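Local coordinates for cycloserine biosynthesis protein DcsG (Streptomyces lavendulae, PDB 6JIL) that closes O-ureido-D-serine into the antibiotic D-cycloserine, acting as a monomeric, magnesium-dependent ATP-grasp ligase that consumes ATP, at residues Ala5-Ala10 with Val43-Phe48; Met19-Glu24 with Leu277-Ser282; Arg27-Thr32 with Ala292-Leu297. One frame throughout, in Å; residues are numbered along the deposited sequence.

Contact 1: Ala5-Ala10 with Val43-Phe48; sequences ALVTDA and VDWSRF
One face of the Phe48 ring receives the methyl of Ala5 almost over its centre, a CH-pi contact in which Ala5 CB stands 3.4 Å from the ring centroid and 8° off the ring normal; at the edge of the same ring, in its plane, lies Val43 CG1. Val43 CG1 also lies over one face of the Trp45 indole, offset toward the rim. The setting is a parallel alpha/beta sheet, with a connecting loop folded against the start of its inner strand 4-8: Val43-Phe48, with a 3-10 turn at 45-47, belongs to the loop between strands 33-37 and 50-55. Within this loop Asp44 forms an Asx turn, its OD1 accepting from Ser46 N at 3.1 Å. Alanine suits position 5 because its single methyl is small enough for the aromatic face to settle directly over it. Phe48 CG lies anti to the carbonyl carbon (chi1 -52°), which carries the ring over Ala5; it also touches Cys36 of strand 33-37. Trp45 meets Phe69 of helix 63-76 edge-to-face and reaches further along the strand, crossing Val7 at about a right angle. Its CZ3 lies 4.0 Å from Ala5 CB and 3.7 Å from Val7 CG2.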
# COMPACT_ATOMS: atom_id res chain seq x y z
N ALA A 5 -13.03 10.96 12.09
CA ALA A 5 -11.62 11.06 12.46
C ALA A 5 -10.76 10.64 11.27
O ALA A 5 -11.02 9.60 10.67
CB ALA A 5 -11.33 10.17 13.66
N LEU A 6 -9.78 11.46 10.92
CA LEU A 6 -8.87 11.14 9.82
C LEU A 6 -7.52 10.90 10.51
O LEU A 6 -6.87 11.84 10.96
CB LEU A 6 -8.79 12.30 8.82
CG LEU A 6 -10.11 12.71 8.14
CD1 LEU A 6 -9.87 13.86 7.18
CD2 LEU A 6 -10.72 11.53 7.38
N VAL A 7 -7.12 9.64 10.60
CA VAL A 7 -5.90 9.28 11.30
C VAL A 7 -4.58 9.50 10.58
O VAL A 7 -4.40 9.12 9.43
CB VAL A 7 -5.95 7.80 11.76
CG1 VAL A 7 -4.75 7.49 12.66
CG2 VAL A 7 -7.24 7.53 12.50
N THR A 8 -3.64 10.10 11.30
CA THR A 8 -2.31 10.40 10.79
C THR A 8 -1.37 10.31 11.99
O THR A 8 -1.70 9.70 13.00
CB THR A 8 -2.27 11.85 10.20
OG1 THR A 8 -0.99 12.09 9.59
CG2 THR A 8 -2.50 12.89 11.31
N ASP A 9 -0.18 10.90 11.85
CA ASP A 9 0.78 10.98 12.94
C ASP A 9 1.72 12.13 12.59
O ASP A 9 1.95 12.42 11.42
CB ASP A 9 1.49 9.63 13.23
CG ASP A 9 2.41 9.14 12.11
OD1 ASP A 9 2.42 7.91 11.90
OD2 ASP A 9 3.13 9.95 11.48
N ALA A 10 2.22 12.82 13.62
CA ALA A 10 3.07 13.99 13.43
C ALA A 10 4.12 13.88 12.34
O ALA A 10 4.24 14.78 11.50
CB ALA A 10 3.72 14.37 14.76
N VAL A 43 -6.80 11.67 22.80
CA VAL A 43 -7.95 11.52 21.92
C VAL A 43 -8.99 10.54 22.44
O VAL A 43 -8.68 9.41 22.80
CB VAL A 43 -7.52 11.05 20.52
CG1 VAL A 43 -8.74 10.95 19.62
CG2 VAL A 43 -6.51 12.01 19.93
N ASP A 44 -10.24 10.99 22.49
CA ASP A 44 -11.33 10.13 22.93
C ASP A 44 -11.96 9.60 21.65
O ASP A 44 -12.85 10.23 21.08
CB ASP A 44 -12.34 10.94 23.73
CG ASP A 44 -13.51 10.10 24.20
OD1 ASP A 44 -13.52 8.89 23.92
OD2 ASP A 44 -14.42 10.66 24.85
N TRP A 45 -11.49 8.44 21.19
CA TRP A 45 -11.99 7.85 19.96
C TRP A 45 -13.47 7.48 19.99
O TRP A 45 -14.09 7.28 18.94
CB TRP A 45 -11.12 6.65 19.58
CG TRP A 45 -9.68 7.05 19.39
CD1 TRP A 45 -8.72 7.14 20.36
CD2 TRP A 45 -9.07 7.50 18.17
NE1 TRP A 45 -7.55 7.62 19.82
CE2 TRP A 45 -7.73 7.86 18.49
CE3 TRP A 45 -9.51 7.65 16.85
CZ2 TRP A 45 -6.84 8.36 17.52
CZ3 TRP A 45 -8.63 8.14 15.89
CH2 TRP A 45 -7.30 8.49 16.24
N SER A 46 -14.04 7.43 21.19
CA SER A 46 -15.45 7.10 21.34
C SER A 46 -16.33 8.24 20.83
O SER A 46 -17.51 8.04 20.57
CB SER A 46 -15.77 6.84 22.82
OG SER A 46 -15.74 8.04 23.58
N ARG A 47 -15.74 9.42 20.68
CA ARG A 47 -16.46 10.60 20.21
C ARG A 47 -16.82 10.57 18.72
O ARG A 47 -17.75 11.26 18.30
CB ARG A 47 -15.65 11.88 20.44
CG ARG A 47 -15.59 12.39 21.85
CD ARG A 47 -14.88 13.75 21.86
NE ARG A 47 -13.56 13.68 21.24
CZ ARG A 47 -13.20 14.31 20.12
NH1 ARG A 47 -14.07 15.07 19.47
NH2 ARG A 47 -11.97 14.16 19.65
N PHE A 48 -16.07 9.80 17.94
CA PHE A 48 -16.31 9.74 16.50
C PHE A 48 -17.38 8.77 16.02
O PHE A 48 -17.63 7.73 16.65
CB PHE A 48 -15.00 9.43 15.77
CG PHE A 48 -13.87 10.33 16.13
CD1 PHE A 48 -12.90 9.93 17.04
CD2 PHE A 48 -13.79 11.61 15.59
CE1 PHE A 48 -11.87 10.78 17.40
CE2 PHE A 48 -12.76 12.47 15.94
CZ PHE A 48 -11.80 12.05 16.85

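Contact 2: Met19-Glu24 with Leu277-Ser282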
# COMPACT_ATOMS: atom_id res chain seq x y z
N MSE A 19 -4.37 15.22 2.62
CA MSE A 19 -5.17 15.81 3.71
C MSE A 19 -5.82 17.16 3.41
O MSE A 19 -7.02 17.33 3.65
CB MSE A 19 -4.34 15.92 4.99
CG MSE A 19 -5.22 16.03 6.24
SE MSE A 19 -6.37 14.46 6.50
CE MSE A 19 -5.04 13.28 7.27
N PRO A 20 -5.06 18.14 2.90
CA PRO A 20 -5.66 19.45 2.61
C PRO A 20 -6.87 19.35 1.67
O PRO A 20 -7.95 19.83 1.99
CB PRO A 20 -4.50 20.23 1.99
CG PRO A 20 -3.30 19.67 2.69
CD PRO A 20 -3.60 18.17 2.70
N PRO A 21 -6.70 18.72 0.49
CA PRO A 21 -7.84 18.61 -0.42
C PRO A 21 -8.97 17.72 0.12
O PRO A 21 -10.15 17.97 -0.15
CB PRO A 21 -7.21 18.05 -1.70
CG PRO A 21 -6.04 17.27 -1.19
CD PRO A 21 -5.48 18.16 -0.13
N LEU A 22 -8.61 16.69 0.89
CA LEU A 22 -9.62 15.79 1.45
C LEU A 22 -10.51 16.52 2.45
O LEU A 22 -11.72 16.30 2.50
CB LEU A 22 -8.96 14.58 2.12
CG LEU A 22 -9.89 13.62 2.90
CD1 LEU A 22 -11.07 13.20 2.02
CD2 LEU A 22 -9.10 12.39 3.36
N LEU A 23 -9.91 17.41 3.24
CA LEU A 23 -10.66 18.18 4.22
C LEU A 23 -11.66 19.12 3.54
O LEU A 23 -12.78 19.28 4.00
CB LEU A 23 -9.71 18.98 5.11
CG LEU A 23 -8.89 18.19 6.14
CD1 LEU A 23 -7.95 19.15 6.88
CD2 LEU A 23 -9.82 17.51 7.13
N GLU A 24 -11.25 19.74 2.44
CA GLU A 24 -12.15 20.63 1.73
C GLU A 24 -13.32 19.85 1.15
O GLU A 24 -14.47 20.29 1.22
CB GLU A 24 -11.41 21.38 0.62
CG GLU A 24 -10.49 22.46 1.14
CD GLU A 24 -11.13 23.29 2.25
OE1 GLU A 24 -10.88 22.99 3.45
OE2 GLU A 24 -11.90 24.22 1.93
N LEU A 277 -3.39 8.64 -2.01
CA LEU A 277 -4.31 8.55 -3.14
C LEU A 277 -4.01 9.46 -4.34
O LEU A 277 -4.59 9.28 -5.40
CB LEU A 277 -5.74 8.80 -2.64
CG LEU A 277 -6.22 7.75 -1.64
CD1 LEU A 277 -7.41 8.28 -0.84
CD2 LEU A 277 -6.61 6.48 -2.38
N ASN A 278 -3.11 10.42 -4.16
CA ASN A 278 -2.74 11.36 -5.23
C ASN A 278 -3.91 12.23 -5.65
O ASN A 278 -4.09 12.54 -6.83
CB ASN A 278 -2.20 10.60 -6.46
CG ASN A 278 -0.95 9.81 -6.15
OD1 ASN A 278 0.01 10.34 -5.61
ND2 ASN A 278 -0.95 8.53 -6.51
N LEU A 279 -4.71 12.64 -4.67
CA LEU A 279 -5.88 13.48 -4.92
C LEU A 279 -5.57 14.76 -5.68
O LEU A 279 -6.34 15.18 -6.54
CB LEU A 279 -6.57 13.84 -3.60
CG LEU A 279 -7.06 12.68 -2.73
CD1 LEU A 279 -7.74 13.22 -1.48
CD2 LEU A 279 -8.01 11.80 -3.54
N THR A 280 -4.43 15.37 -5.38
CA THR A 280 -4.04 16.62 -6.02
C THR A 280 -3.59 16.48 -7.48
O THR A 280 -3.25 17.48 -8.12
CB THR A 280 -2.94 17.34 -5.20
OG1 THR A 280 -1.74 16.55 -5.18
CG2 THR A 280 -3.41 17.54 -3.76
N PHE A 281 -3.60 15.26 -8.00
CA PHE A 281 -3.22 15.02 -9.39
C PHE A 281 -4.45 14.79 -10.27
O PHE A 281 -4.32 14.54 -11.46
CB PHE A 281 -2.30 13.81 -9.53
CG PHE A 281 -0.89 14.06 -9.13
CD1 PHE A 281 -0.51 14.01 -7.79
CD2 PHE A 281 0.08 14.33 -10.09
CE1 PHE A 281 0.82 14.21 -7.42
CE2 PHE A 281 1.40 14.53 -9.73
CZ PHE A 281 1.77 14.48 -8.40
N SER A 282 -5.63 14.87 -9.67
CA SER A 282 -6.88 14.67 -10.40
C SER A 282 -7.75 15.90 -10.14
O SER A 282 -7.58 16.55 -9.11
CB SER A 282 -7.60 13.44 -9.87
OG SER A 282 -8.04 13.65 -8.54
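The first turns of helix 19-28 come nearest to the loop Leu277-Ser282 at Pro21 and Thr280, whose CA atoms are 7.1 Å apart, and residues 279-281 of that loop form a short 3-10 turn. The contact packs this N-terminal helix against a loop of the ATP-grasp region. The side chain of Pro21 sets out toward the loop, and its CG meets the methyl Thr280 CG2 at 3.7 Å, the two side chains meeting at a slant, and lies 4.2 Å from Leu279 CB. Proline is at home here, since the first turn of a helix needs no intrahelical bond from its nitrogen and the ring offers a rigid apolar surface. Thr280 presents the methyl rather than the hydroxyl because CG2 is placed anti to the carbonyl carbon while OG1 falls between the backbone N and that carbon (chi1 64°). Deeper in, Leu279 sends its extended side chain toward the helix until CD1 touches Leu22 CB at 4.0 Å; both leucines are buried, where their apolar side chains belong. The turn behind them is held by Leu279 O, which accepts from Ser282 N at 3.2 Å and from Ser282 OG at 3.0 Å, both donors arriving on the same face of the carbonyl plane. Asp18, just ahead of the helix, ties the loop down by accepting hydrogen bonds from the backbone N atoms of Leu277 and Leu279, and Asn278 OD1 takes one from Arg220, inferred to be an active-site residue. Leu22 also rests on Phe289 and Leu279 on Ala286, so helix 285-296 closes one flank of the contact, while Arg54 of strand 50-55 touches Leu22 and Leu277, and Ile200 of strand 195-202 touches Asn278 and Phe281.

Contact 3: Arg27-Thr32 with Ala292-Leu297; sequences RTVGIT and ALAERL
Ile31 and Ala294 bury the most surface here, with Leu297 next, and together they join the turn that follows helix 19-28 to the C-terminal end of helix 285-296. Ile31 uses two branches: its CG2 meets Leu297 CD1 at 3.9 Å, the side chains crossing at about a right angle, and its CD1 approaches Leu293 CB at 4.3 Å. The two reach different turns because CG1 lies between the backbone N and the carbonyl carbon (chi1 51°), leaving CG2 anti to that carbon. A beta-branched residue serves well in this extended linker, offering methyls in two directions. Ala294 faces Val29, CB to CB at 4.2 Å, and its small size lets the chains come close, their CA atoms being 6.7 Å apart. A Schellman motif brings Ile31 into place: Gly30, with phi 71°, is its C-prime residue, Ile31 N bonds to Cys26 O, and Gly30 N reaches Arg27 O at 3.2 Å. Leucine at 297 is long enough to touch Ile31 while also resting on Ala50 of strand 50-55. Every contact across this interface joins carbon to carbon, which implies that shape and the hydrophobic effect, rather than directed polar bonds, hold the turn after helix 19-28 against the end of helix 285-296.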
# COMPACT_ATOMS: atom_id res chain seq x y z
N ARG A 27 -15.75 19.01 3.68
CA ARG A 27 -16.51 20.21 3.96
C ARG A 27 -17.64 20.31 2.94
O ARG A 27 -18.77 20.66 3.29
CB ARG A 27 -15.58 21.43 3.85
CG ARG A 27 -16.12 22.73 4.43
CD ARG A 27 -15.25 23.91 3.98
NE ARG A 27 -13.84 23.69 4.29
CZ ARG A 27 -13.32 23.74 5.52
NH1 ARG A 27 -14.10 24.01 6.56
NH2 ARG A 27 -12.04 23.48 5.71
N THR A 28 -17.34 20.00 1.68
CA THR A 28 -18.34 20.08 0.63
C THR A 28 -19.45 19.03 0.75
O THR A 28 -20.57 19.26 0.31
CB THR A 28 -17.69 19.99 -0.78
OG1 THR A 28 -17.13 18.69 -0.98
CG2 THR A 28 -16.58 21.02 -0.93
N VAL A 29 -19.16 17.88 1.34
CA VAL A 29 -20.21 16.87 1.49
C VAL A 29 -20.80 16.90 2.90
O VAL A 29 -21.42 15.94 3.35
CB VAL A 29 -19.70 15.45 1.16
CG1 VAL A 29 -19.19 15.41 -0.28
CG2 VAL A 29 -18.61 15.03 2.13
N GLY A 30 -20.59 18.02 3.59
CA GLY A 30 -21.13 18.20 4.92
C GLY A 30 -20.57 17.43 6.10
O GLY A 30 -21.12 17.52 7.20
N ILE A 31 -19.49 16.67 5.92
CA ILE A 31 -18.97 15.92 7.05
C ILE A 31 -17.87 16.66 7.82
O ILE A 31 -16.96 17.25 7.23
CB ILE A 31 -18.50 14.50 6.63
CG1 ILE A 31 -17.58 14.56 5.43
CG2 ILE A 31 -19.72 13.66 6.26
CD1 ILE A 31 -17.34 13.19 4.80
N THR A 32 -18.00 16.64 9.14
CA THR A 32 -17.05 17.30 10.02
C THR A 32 -15.93 16.32 10.29
O THR A 32 -16.14 15.27 10.89
CB THR A 32 -17.69 17.67 11.37
OG1 THR A 32 -19.00 18.20 11.14
CG2 THR A 32 -16.86 18.71 12.09
N ALA A 292 -17.95 9.13 -1.47
CA ALA A 292 -17.95 7.72 -1.11
C ALA A 292 -18.05 7.60 0.41
O ALA A 292 -18.78 6.75 0.93
CB ALA A 292 -16.67 7.05 -1.61
N LEU A 293 -17.32 8.46 1.12
CA LEU A 293 -17.36 8.45 2.57
C LEU A 293 -18.74 8.90 3.07
O LEU A 293 -19.23 8.38 4.07
CB LEU A 293 -16.28 9.36 3.16
CG LEU A 293 -14.83 8.87 3.10
CD1 LEU A 293 -13.91 9.89 3.74
CD2 LEU A 293 -14.71 7.54 3.81
N ALA A 294 -19.35 9.85 2.36
CA ALA A 294 -20.67 10.35 2.74
C ALA A 294 -21.73 9.27 2.62
O ALA A 294 -22.73 9.29 3.34
CB ALA A 294 -21.05 11.54 1.86
N GLU A 295 -21.51 8.32 1.72
CA GLU A 295 -22.45 7.22 1.53
C GLU A 295 -22.35 6.21 2.67
O GLU A 295 -23.35 5.61 3.06
CB GLU A 295 -22.20 6.53 0.19
CG GLU A 295 -23.40 6.50 -0.72
CD GLU A 295 -23.90 7.89 -1.09
OE1 GLU A 295 -24.28 8.64 -0.17
OE2 GLU A 295 -23.92 8.23 -2.29
N ARG A 296 -21.15 6.04 3.22
CA ARG A 296 -20.93 5.11 4.33
C ARG A 296 -21.52 5.62 5.63
O ARG A 296 -21.86 4.84 6.51
CB ARG A 296 -19.43 4.89 4.55
CG ARG A 296 -18.71 4.42 3.33
CD ARG A 296 -18.62 2.93 3.29
NE ARG A 296 -18.47 2.47 1.91
CZ ARG A 296 -17.78 1.39 1.55
NH1 ARG A 296 -17.18 0.65 2.47
NH2 ARG A 296 -17.71 1.06 0.27
N LEU A 297 -21.61 6.94 5.76
CA LEU A 297 -22.14 7.54 6.97
C LEU A 297 -23.65 7.76 7.00
O LEU A 297 -24.19 8.19 8.01
CB LEU A 297 -21.40 8.86 7.25
CG LEU A 297 -19.91 8.68 7.54
CD1 LEU A 297 -19.25 10.03 7.74
CD2 LEU A 297 -19.72 7.83 8.78

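In the fold
Along the chain the contacts interlace: the first segments follow one another as strand 4-8, helix 19-28 and the turn after it, the second as the loop 43-48, then 277-282 and 292-297 more than 220 residues later. Contacts 2 and 3 share helix 19-28, their centres about 15 Å apart, and both set this N-terminal helix against the C-terminal part of the ATP-grasp region, including helix 285-296. Contact 1, its centre about 19 Å from that of contact 2 and about 17 Å from that of contact 3, packs a loop against strand 4-8 of the parallel sheet. Leu6 joins it to contact 2, its CD1 packing on Met19 SE at 3.6 Å. The C-terminal end of the chain is thus fastened to the N-terminal alpha/beta unit.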